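PDB 6QPS: polysaccharide Lyase Family 6 from Bacteroides cellulosilyticus, which is an alginate lyase specific for mannuronic acid, which probably cleaves the polysaccharide by beta-elimination with a bound calcium ion. Local coordinates for residues D47-K52 against I74-E79; Y98-D103 against R131-V136. All coordinates share one frame; numbering follows the deposited sequence.

Contact 1: residues D47-K52 against I74-E79; sequences DAVVLK and IVWRAE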
ATOM      1  N   ASP A  47     -27.586   3.555  15.869  1.00 16.87           N
ATOM      2  CA  ASP A  47     -27.188   3.282  17.240  1.00 16.78           C
ATOM      3  C   ASP A  47     -25.670   3.404  17.367  1.00 14.78           C
ATOM      4  O   ASP A  47     -24.928   3.270  16.387  1.00 15.07           O
ATOM      5  CB  ASP A  47     -27.542   1.850  17.654  1.00 15.68           C
ATOM      6  CG  ASP A  47     -29.026   1.632  17.896  1.00 21.20           C
ATOM      7  OD1 ASP A  47     -29.821   2.596  17.860  1.00 21.27           O
ATOM      8  OD2 ASP A  47     -29.398   0.461  18.130  1.00 20.72           O
ATOM      9  N   ALA A  48     -25.208   3.636  18.595  1.00 16.67           N
ATOM     10  CA  ALA A  48     -23.780   3.714  18.873  1.00 15.89           C
ATOM     11  C   ALA A  48     -23.453   2.919  20.128  1.00 13.83           C
ATOM     12  O   ALA A  48     -24.197   2.958  21.112  1.00 16.62           O
ATOM     13  CB  ALA A  48     -23.316   5.176  19.041  1.00 18.21           C
ATOM     14  N   VAL A  49     -22.339   2.195  20.076  1.00 13.98           N
ATOM     15  CA  VAL A  49     -21.709   1.571  21.239  1.00 14.62           C
ATOM     16  C   VAL A  49     -20.533   2.460  21.620  1.00 14.19           C
ATOM     17  O   VAL A  49     -19.608   2.636  20.825  1.00 14.10           O
ATOM     18  CB  VAL A  49     -21.246   0.142  20.914  1.00 15.27           C
ATOM     19  CG1 VAL A  49     -20.418  -0.428  22.049  1.00 14.31           C
ATOM     20  CG2 VAL A  49     -22.468  -0.754  20.603  1.00 16.78           C
ATOM     21  N   VAL A  50     -20.578   3.031  22.820  1.00 15.41           N
ATOM     22  CA  VAL A  50     -19.688   4.117  23.235  1.00 15.76           C
ATOM     23  C   VAL A  50     -18.881   3.658  24.440  1.00 15.55           C
ATOM     24  O   VAL A  50     -19.455   3.253  25.458  1.00 16.57           O
ATOM     25  CB  VAL A  50     -20.496   5.372  23.612  1.00 17.10           C
ATOM     26  CG1 VAL A  50     -19.574   6.511  24.040  1.00 20.59           C
ATOM     27  CG2 VAL A  50     -21.419   5.804  22.471  1.00 19.18           C
ATOM     28  N   LEU A  51     -17.556   3.749  24.334  1.00 15.75           N
ATOM     29  CA  LEU A  51     -16.646   3.286  25.380  1.00 16.61           C
ATOM     30  C   LEU A  51     -16.107   4.474  26.175  1.00 16.27           C
ATOM     31  O   LEU A  51     -15.442   5.354  25.620  1.00 16.98           O
ATOM     32  CB  LEU A  51     -15.495   2.499  24.750  1.00 15.59           C
ATOM     33  CG  LEU A  51     -15.779   1.030  24.416  1.00 17.33           C
ATOM     34  CD1 LEU A  51     -17.041   0.874  23.590  1.00 20.13           C
ATOM     35  CD2 LEU A  51     -14.574   0.410  23.723  1.00 15.27           C
ATOM     36  N   LYS A  52     -16.378   4.480  27.474  1.00 15.88           N
ATOM     37  CA  LYS A  52     -15.819   5.478  28.378  1.00 16.45           C
ATOM     38  C   LYS A  52     -14.300   5.329  28.470  1.00 17.10           C
ATOM     39  O   LYS A  52     -13.724   4.285  28.131  1.00 17.18           O
ATOM     40  CB  LYS A  52     -16.472   5.353  29.757  1.00 18.16           C
ATOM     41  CG  LYS A  52     -17.987   5.596  29.728  1.00 21.14           C
ATOM     42  CD  LYS A  52     -18.574   5.763  31.130  1.00 28.24           C
ATOM     43  CE  LYS A  52     -18.258   7.137  31.699  1.00 32.21           C
ATOM     44  NZ  LYS A  52     -18.928   8.227  30.928  1.00 32.18           N
ATOM     45  N   ILE A  74     -24.217   1.943  11.959  1.00 12.75           N
ATOM     46  CA  ILE A  74     -24.079   1.527  13.360  1.00 13.39           C
ATOM     47  C   ILE A  74     -22.623   1.758  13.759  1.00 11.66           C
ATOM     48  O   ILE A  74     -21.712   1.309  13.053  1.00 11.94           O
ATOM     49  CB  ILE A  74     -24.467   0.043  13.526  1.00 12.62           C
ATOM     50  CG1 ILE A  74     -25.926  -0.174  13.106  1.00 15.26           C
ATOM     51  CG2 ILE A  74     -24.258  -0.415  14.955  1.00 12.24           C
ATOM     52  CD1 ILE A  74     -26.340  -1.656  12.983  1.00 15.83           C
ATOM     53  N   VAL A  75     -22.392   2.459  14.874  1.00 12.43           N
ATOM     54  CA  VAL A  75     -21.068   2.985  15.202  1.00 11.23           C
ATOM     55  C   VAL A  75     -20.558   2.402  16.513  1.00 11.57           C
ATOM     56  O   VAL A  75     -21.303   2.311  17.492  1.00 14.05           O
ATOM     57  CB  VAL A  75     -21.113   4.527  15.304  1.00 13.69           C
ATOM     58  CG1 VAL A  75     -19.749   5.092  15.718  1.00 14.97           C
ATOM     59  CG2 VAL A  75     -21.593   5.153  13.989  1.00 15.04           C
ATOM     60  N   TRP A  76     -19.284   2.014  16.524  1.00 12.67           N
ATOM     61  CA  TRP A  76     -18.566   1.596  17.726  1.00 12.41           C
ATOM     62  C   TRP A  76     -17.442   2.604  17.900  1.00 11.32           C
ATOM     63  O   TRP A  76     -16.601   2.737  17.008  1.00 12.01           O
ATOM     64  CB  TRP A  76     -18.023   0.177  17.535  1.00 11.08           C
ATOM     65  CG  TRP A  76     -17.233  -0.372  18.705  1.00 11.80           C
ATOM     66  CD1 TRP A  76     -17.273   0.046  20.000  1.00 14.71           C
ATOM     67  CD2 TRP A  76     -16.281  -1.441  18.654  1.00 12.04           C
ATOM     68  NE1 TRP A  76     -16.396  -0.703  20.767  1.00 15.90           N
ATOM     69  CE2 TRP A  76     -15.791  -1.631  19.958  1.00 13.95           C
ATOM     70  CE3 TRP A  76     -15.827  -2.289  17.634  1.00 14.58           C
ATOM     71  CZ2 TRP A  76     -14.851  -2.602  20.265  1.00 15.07           C
ATOM     72  CZ3 TRP A  76     -14.887  -3.251  17.950  1.00 17.87           C
ATOM     73  CH2 TRP A  76     -14.414  -3.396  19.253  1.00 16.36           C
ATOM     74  N   ARG A  77     -17.452   3.353  19.001  1.00 12.66           N
ATOM     75  CA  ARG A  77     -16.544   4.484  19.130  1.00 13.02           C
ATOM     76  C   ARG A  77     -16.170   4.752  20.583  1.00 12.03           C
ATOM     77  O   ARG A  77     -16.840   4.319  21.524  1.00 12.92           O
ATOM     78  CB  ARG A  77     -17.165   5.758  18.534  1.00 12.85           C
ATOM     79  CG  ARG A  77     -18.402   6.294  19.267  1.00 15.69           C
ATOM     80  CD  ARG A  77     -18.881   7.603  18.621  1.00 19.41           C
ATOM     81  NE  ARG A  77     -20.193   8.030  19.079  1.00 26.53           N
ATOM     82  CZ  ARG A  77     -20.403   8.735  20.186  1.00 31.06           C
ATOM     83  NH1 ARG A  77     -19.386   9.083  20.963  1.00 29.79           N
ATOM     84  NH2 ARG A  77     -21.634   9.092  20.521  1.00 34.66           N
ATOM     85  N   ALA A  78     -15.084   5.502  20.746  1.00 14.36           N
ATOM     86  CA  ALA A  78     -14.734   6.056  22.046  1.00 14.95           C
ATOM     87  C   ALA A  78     -15.615   7.259  22.364  1.00 17.09           C
ATOM     88  O   ALA A  78     -15.935   8.061  21.478  1.00 18.77           O
ATOM     89  CB  ALA A  78     -13.273   6.508  22.034  1.00 18.39           C
ATOM     90  N   GLU A  79     -15.975   7.410  23.648  1.00 15.97           N
ATOM     91  CA  GLU A  79     -16.668   8.620  24.075  1.00 18.00           C
ATOM     92  C   GLU A  79     -15.800   9.850  23.833  1.00 20.82           C
ATOM     93  O   GLU A  79     -16.282  10.884  23.355  1.00 21.01           O
ATOM     94  CB  GLU A  79     -17.050   8.500  25.550  1.00 18.88           C
ATOM     95  CG  GLU A  79     -17.844   9.687  26.088  1.00 21.49           C
ATOM     96  CD  GLU A  79     -18.275   9.491  27.536  1.00 29.77           C
ATOM     97  OE1 GLU A  79     -17.406   9.256  28.394  1.00 34.17           O
ATOM     98  OE2 GLU A  79     -19.485   9.573  27.813  1.00 40.39           O
TER

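Contact 2: residues Y98-D103 against R131-V136; sequences YLQLED and RMTRCV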
ATOM      1  N   TYR A  98     -22.951  -1.378   6.645  1.00 10.19           N
ATOM      2  CA  TYR A  98     -22.944  -0.034   7.224  1.00 11.00           C
ATOM      3  C   TYR A  98     -22.597  -0.037   8.718  1.00 11.69           C
ATOM      4  O   TYR A  98     -23.279   0.578   9.545  1.00 14.44           O
ATOM      5  CB  TYR A  98     -24.257   0.703   6.930  1.00 11.43           C
ATOM      6  CG  TYR A  98     -24.447   0.986   5.445  1.00 14.28           C
ATOM      7  CD1 TYR A  98     -23.870   2.106   4.851  1.00 14.23           C
ATOM      8  CD2 TYR A  98     -25.200   0.135   4.644  1.00 13.98           C
ATOM      9  CE1 TYR A  98     -24.052   2.368   3.495  1.00 16.91           C
ATOM     10  CE2 TYR A  98     -25.368   0.392   3.275  1.00 15.60           C
ATOM     11  CZ  TYR A  98     -24.778   1.504   2.727  1.00 15.77           C
ATOM     12  OH  TYR A  98     -24.970   1.756   1.373  1.00 20.58           O
ATOM     13  N   LEU A  99     -21.491  -0.700   9.051  1.00  9.92           N
ATOM     14  CA  LEU A  99     -20.915  -0.702  10.394  1.00 10.52           C
ATOM     15  C   LEU A  99     -19.654   0.146  10.384  1.00 10.88           C
ATOM     16  O   LEU A  99     -18.911   0.135   9.392  1.00 13.47           O
ATOM     17  CB  LEU A  99     -20.561  -2.132  10.807  1.00 11.37           C
ATOM     18  CG  LEU A  99     -21.665  -3.171  10.636  1.00 10.39           C
ATOM     19  CD1 LEU A  99     -21.136  -4.551  11.028  1.00 13.99           C
ATOM     20  CD2 LEU A  99     -22.879  -2.796  11.442  1.00 11.80           C
ATOM     21  N   GLN A 100     -19.425   0.903  11.465  1.00  9.82           N
ATOM     22  CA  GLN A 100     -18.317   1.856  11.510  1.00 12.23           C
ATOM     23  C   GLN A 100     -17.614   1.796  12.857  1.00 11.60           C
ATOM     24  O   GLN A 100     -18.267   1.840  13.906  1.00 12.98           O
ATOM     25  CB  GLN A 100     -18.888   3.258  11.283  1.00 14.55           C
ATOM     26  CG  GLN A 100     -17.931   4.363  10.984  1.00 18.52           C
ATOM     27  CD  GLN A 100     -18.618   5.467  10.163  1.00 19.99           C
ATOM     28  OE1 GLN A 100     -19.181   5.204   9.094  1.00 24.17           O
ATOM     29  NE2 GLN A 100     -18.584   6.685  10.671  1.00 26.79           N
ATOM     30  N   LEU A 101     -16.289   1.698  12.816  1.00  9.96           N
ATOM     31  CA  LEU A 101     -15.436   1.882  13.982  1.00 11.50           C
ATOM     32  C   LEU A 101     -14.782   3.250  13.890  1.00 11.26           C
ATOM     33  O   LEU A 101     -14.230   3.599  12.838  1.00 11.81           O
ATOM     34  CB  LEU A 101     -14.317   0.842  13.978  1.00 17.02           C
ATOM     35  CG  LEU A 101     -14.657  -0.587  14.399  1.00 26.96           C
ATOM     36  CD1 LEU A 101     -15.530  -1.259  13.393  1.00 30.57           C
ATOM     37  CD2 LEU A 101     -13.365  -1.375  14.616  1.00 29.82           C
ATOM     38  N   GLU A 102     -14.784   3.990  15.002  1.00 10.59           N
ATOM     39  CA  GLU A 102     -14.258   5.352  15.024  1.00 12.05           C
ATOM     40  C   GLU A 102     -13.485   5.644  16.306  1.00 10.61           C
ATOM     41  O   GLU A 102     -13.958   5.368  17.413  1.00 11.94           O
ATOM     42  CB  GLU A 102     -15.373   6.422  14.981  1.00 17.80           C
ATOM     43  CG  GLU A 102     -16.405   6.317  13.871  1.00 22.47           C
ATOM     44  CD  GLU A 102     -17.497   7.385  14.005  1.00 20.68           C
ATOM     45  OE1 GLU A 102     -17.487   8.160  14.996  1.00 25.83           O
ATOM     46  OE2 GLU A 102     -18.385   7.424  13.135  1.00 30.82           O
ATOM     47  N   ASP A 103     -12.349   6.324  16.169  1.00 11.53           N
ATOM     48  CA  ASP A 103     -11.669   6.957  17.298  1.00 11.07           C
ATOM     49  C   ASP A 103     -11.166   5.961  18.348  1.00 12.21           C
ATOM     50  O   ASP A 103     -11.008   6.327  19.516  1.00 15.26           O
ATOM     51  CB  ASP A 103     -12.552   8.022  17.950  1.00 14.38           C
ATOM     52  CG  ASP A 103     -12.751   9.248  17.059  1.00 16.27           C
ATOM     53  OD1 ASP A 103     -11.817   9.615  16.313  1.00 13.36           O
ATOM     54  OD2 ASP A 103     -13.840   9.864  17.121  1.00 19.62           O
ATOM     55  N   ARG A 131     -16.655   0.653   7.589  1.00  9.97           N
ATOM     56  CA  ARG A 131     -15.626   1.685   7.602  1.00  9.73           C
ATOM     57  C   ARG A 131     -14.880   1.690   8.927  1.00 10.25           C
ATOM     58  O   ARG A 131     -15.490   1.565   9.986  1.00 11.22           O
ATOM     59  CB  ARG A 131     -16.266   3.053   7.384  1.00 10.70           C
ATOM     60  CG  ARG A 131     -15.303   4.226   7.388  1.00 10.33           C
ATOM     61  CD  ARG A 131     -16.065   5.505   7.075  1.00 11.84           C
ATOM     62  NE  ARG A 131     -15.200   6.675   7.097  1.00 10.38           N
ATOM     63  CZ  ARG A 131     -15.621   7.933   7.163  1.00 13.61           C
ATOM     64  NH1 ARG A 131     -16.924   8.200   7.210  1.00 17.71           N
ATOM     65  NH2 ARG A 131     -14.747   8.921   7.178  1.00 12.96           N
ATOM     66  N   MET A 132     -13.551   1.796   8.857  1.00  9.89           N
ATOM     67  CA  MET A 132     -12.717   2.067  10.025  1.00  9.74           C
ATOM     68  C   MET A 132     -12.069   3.428   9.800  1.00  8.90           C
ATOM     69  O   MET A 132     -11.328   3.604   8.829  1.00  9.52           O
ATOM     70  CB  MET A 132     -11.669   0.962  10.200  1.00 12.83           C
ATOM     71  CG  MET A 132     -10.667   1.232  11.278  1.00 12.74           C
ATOM     72  SD  MET A 132      -9.227   0.107  11.206  1.00 23.41           S
ATOM     73  CE  MET A 132      -9.995  -1.445  11.504  1.00 28.54           C
ATOM     74  N   THR A 133     -12.356   4.390  10.686  1.00  8.54           N
ATOM     75  CA  THR A 133     -11.920   5.768  10.499  1.00  9.34           C
ATOM     76  C   THR A 133     -11.360   6.337  11.800  1.00 10.26           C
ATOM     77  O   THR A 133     -11.894   6.095  12.891  1.00 10.12           O
ATOM     78  CB  THR A 133     -13.051   6.631   9.914  1.00  9.98           C
ATOM     79  OG1 THR A 133     -12.532   7.916   9.593  1.00 11.29           O
ATOM     80  CG2 THR A 133     -14.222   6.801  10.887  1.00 11.77           C
ATOM     81  N   ARG A 134     -10.269   7.094  11.676  1.00  9.99           N
ATOM     82  CA  ARG A 134      -9.678   7.794  12.818  1.00  9.33           C
ATOM     83  C   ARG A 134      -9.313   6.835  13.945  1.00 11.28           C
ATOM     84  O   ARG A 134      -9.414   7.180  15.124  1.00 11.06           O
ATOM     85  CB  ARG A 134     -10.585   8.907  13.350  1.00 11.90           C
ATOM     86  CG  ARG A 134     -11.088   9.854  12.284  1.00 13.24           C
ATOM     87  CD  ARG A 134     -11.840  11.038  12.880  1.00 15.44           C
ATOM     88  NE  ARG A 134     -12.910  10.645  13.799  1.00 15.11           N
ATOM     89  CZ  ARG A 134     -14.181  10.475  13.462  1.00 17.27           C
ATOM     90  NH1 ARG A 134     -14.577  10.637  12.210  1.00 18.16           N
ATOM     91  NH2 ARG A 134     -15.067  10.131  14.388  1.00 22.00           N
ATOM     92  N   CYS A 135      -8.829   5.651  13.582  1.00  9.33           N
ATOM     93  CA  CYS A 135      -8.343   4.666  14.543  1.00 10.30           C
ATOM     94  C   CYS A 135      -6.827   4.562  14.460  1.00 10.04           C
ATOM     95  O   CYS A 135      -6.206   4.913  13.452  1.00 11.27           O
ATOM     96  CB  CYS A 135      -8.970   3.292  14.284  1.00 10.65           C
ATOM     97  SG  CYS A 135     -10.734   3.231  14.662  1.00 11.75           S
ATOM     98  N   VAL A 136      -6.225   4.084  15.547  1.00 10.20           N
ATOM     99  CA  VAL A 136      -4.798   3.821  15.614  1.00 10.79           C
ATOM    100  C   VAL A 136      -4.575   2.337  15.884  1.00  9.98           C
ATOM    101  O   VAL A 136      -5.271   1.731  16.708  1.00  9.93           O
ATOM    102  CB  VAL A 136      -4.158   4.669  16.733  1.00 11.93           C
ATOM    103  CG1 VAL A 136      -2.725   4.209  17.016  1.00 12.37           C
ATOM    104  CG2 VAL A 136      -4.167   6.161  16.416  1.00 12.37           C
TER
HETATM  105  O   HOH W   1     -19.379   6.935   6.808  1.00 24.60           O
HETATM  106  O   HOH W   2     -17.670  10.190  12.239  1.00 27.17           O

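Contact 1: residues D47-K52 against I74-E79
Asp47-Lys52 and Ile74-Glu79 pair as parallel strands on successive turns of the right-handed parallel beta-helix that family 6 lyases share with chondroitinase B. The backbone bonding is regular. Val75 N donates to Asp47 O, and Val49 N to Val75 O at 2.8 Å. Arg77 N then reaches Val49 O, and Leu51 N reaches Arg77 O. One residue beyond strand 74-78, Glu79 N still bonds to Leu51 O.

The apolar packing round the indole lies on the face of Val49, Leu51 and Trp76, which looks into the core of the coil. The Trp76 ring stands off its strand with CG anti to the backbone N (chi1 179°). Its pyrrole edge is thereby turned to the other strand. Leu51 CD1 meets that edge near the ring plane, 3.3 Å from Trp76 NE1. Val49 CG1 lies 3.8 Å from Trp76 CD1, well off the ring plane rather than at the edge. Trp76 NE1 is buried against these methyls and has no polar partner. Leu38 of helix 31-40, which caps this end of the coil, also touches Trp76.

The other face carries Ala48, Val50, Val75 and Arg77. Val50 CG2 sits over the centre of the Arg77 guanidinium, 3.8 Å above its plane. Val50 CG1 rests 3.6 Å from Glu79 CB.

One ion pair ends the contact. Lys52 bends at its last two torsions (chi3 76°, chi4 66°). This brings Lys52 NZ to 3.1 Å from Glu79 OE1, on the syn lone pair of that oxygen.

Contact 2: residues Y98-D103 against R131-V136
Arg134 meets Asp103 and Glu102 in a salt-bridge network at the end of a parallel strand pair. The pair joins consecutive turns of the beta-helix. Arg131, Arg134 and Asp103 lose most surface in it.

Arg134 grips Asp103 side-on with two nitrogens. Its NE donates to Asp103 OD1 at 2.9 Å, and its NH2 to Asp103 OD2 at 3.0 Å. Both oxygens lie near the guanidinium plane, but the carboxylate is turned 51° from that plane. A bend at chi3 (-53°) turns the guanidinium edge toward the two acids. Arg134 NH2 also makes a weak bond to Glu102 OE1 at 3.2 Å. Water 2 links Arg134 NH1 to Glu102 OE2, weakly on the glutamate side. Glu102 OE2 in turn accepts a short 2.6 Å bond from Gln100 NE2. The acidic pair would be expected to stabilise the positive charge of Arg134.

Arg131 runs fully extended alongside Gln100, with Arg131 CD 3.7 Å from Gln100 OE1. Water 1 joins the two ends, donating to Gln100 OE1 and accepting from Arg131 NH1. The salt bridge of Arg131 NE is with Asp167, which also bonds Thr133 OG1. Thr133 CG2 packs against Glu102 CG at 3.7 Å.

Backbone bonds run from Arg131 N to Leu99 O, Leu101 N to Arg131 O and Thr133 N to Leu101 O. A weaker one follows from Asp103 N to Thr133 O.

Strand 74-78 borders strand 99-111 across from strand 131-138. Leu101 packs inward on Phe64 of strand 54-67 and on Leu92 and Ile94 of strand 90-95. Trp452, just before helix 454-465, bonds weakly to Asp103 OD1 and Arg134 O.

From the N terminus the chain passes helix 31-40 and enters the first strand of contact 1. It runs through strand 54-67 and returns at 74-79, closing one turn of the coil. Strands 84-87 and 90-95 lead on to 98-103, and 131-136 closes contact 2. The two loops follow in series and neither nest nor cross. Their centres lie about 10 Å apart. Strands 74-78 and 99-111 are neighbours, so the order across the turns is 48-51, 74-78, 99-111 and 131-138. Probable hydrogen bonds join Ile74 O to Gln100 N and Gln100 O to Trp76 N. Together the contacts tie the capped N-terminal end to the next turns.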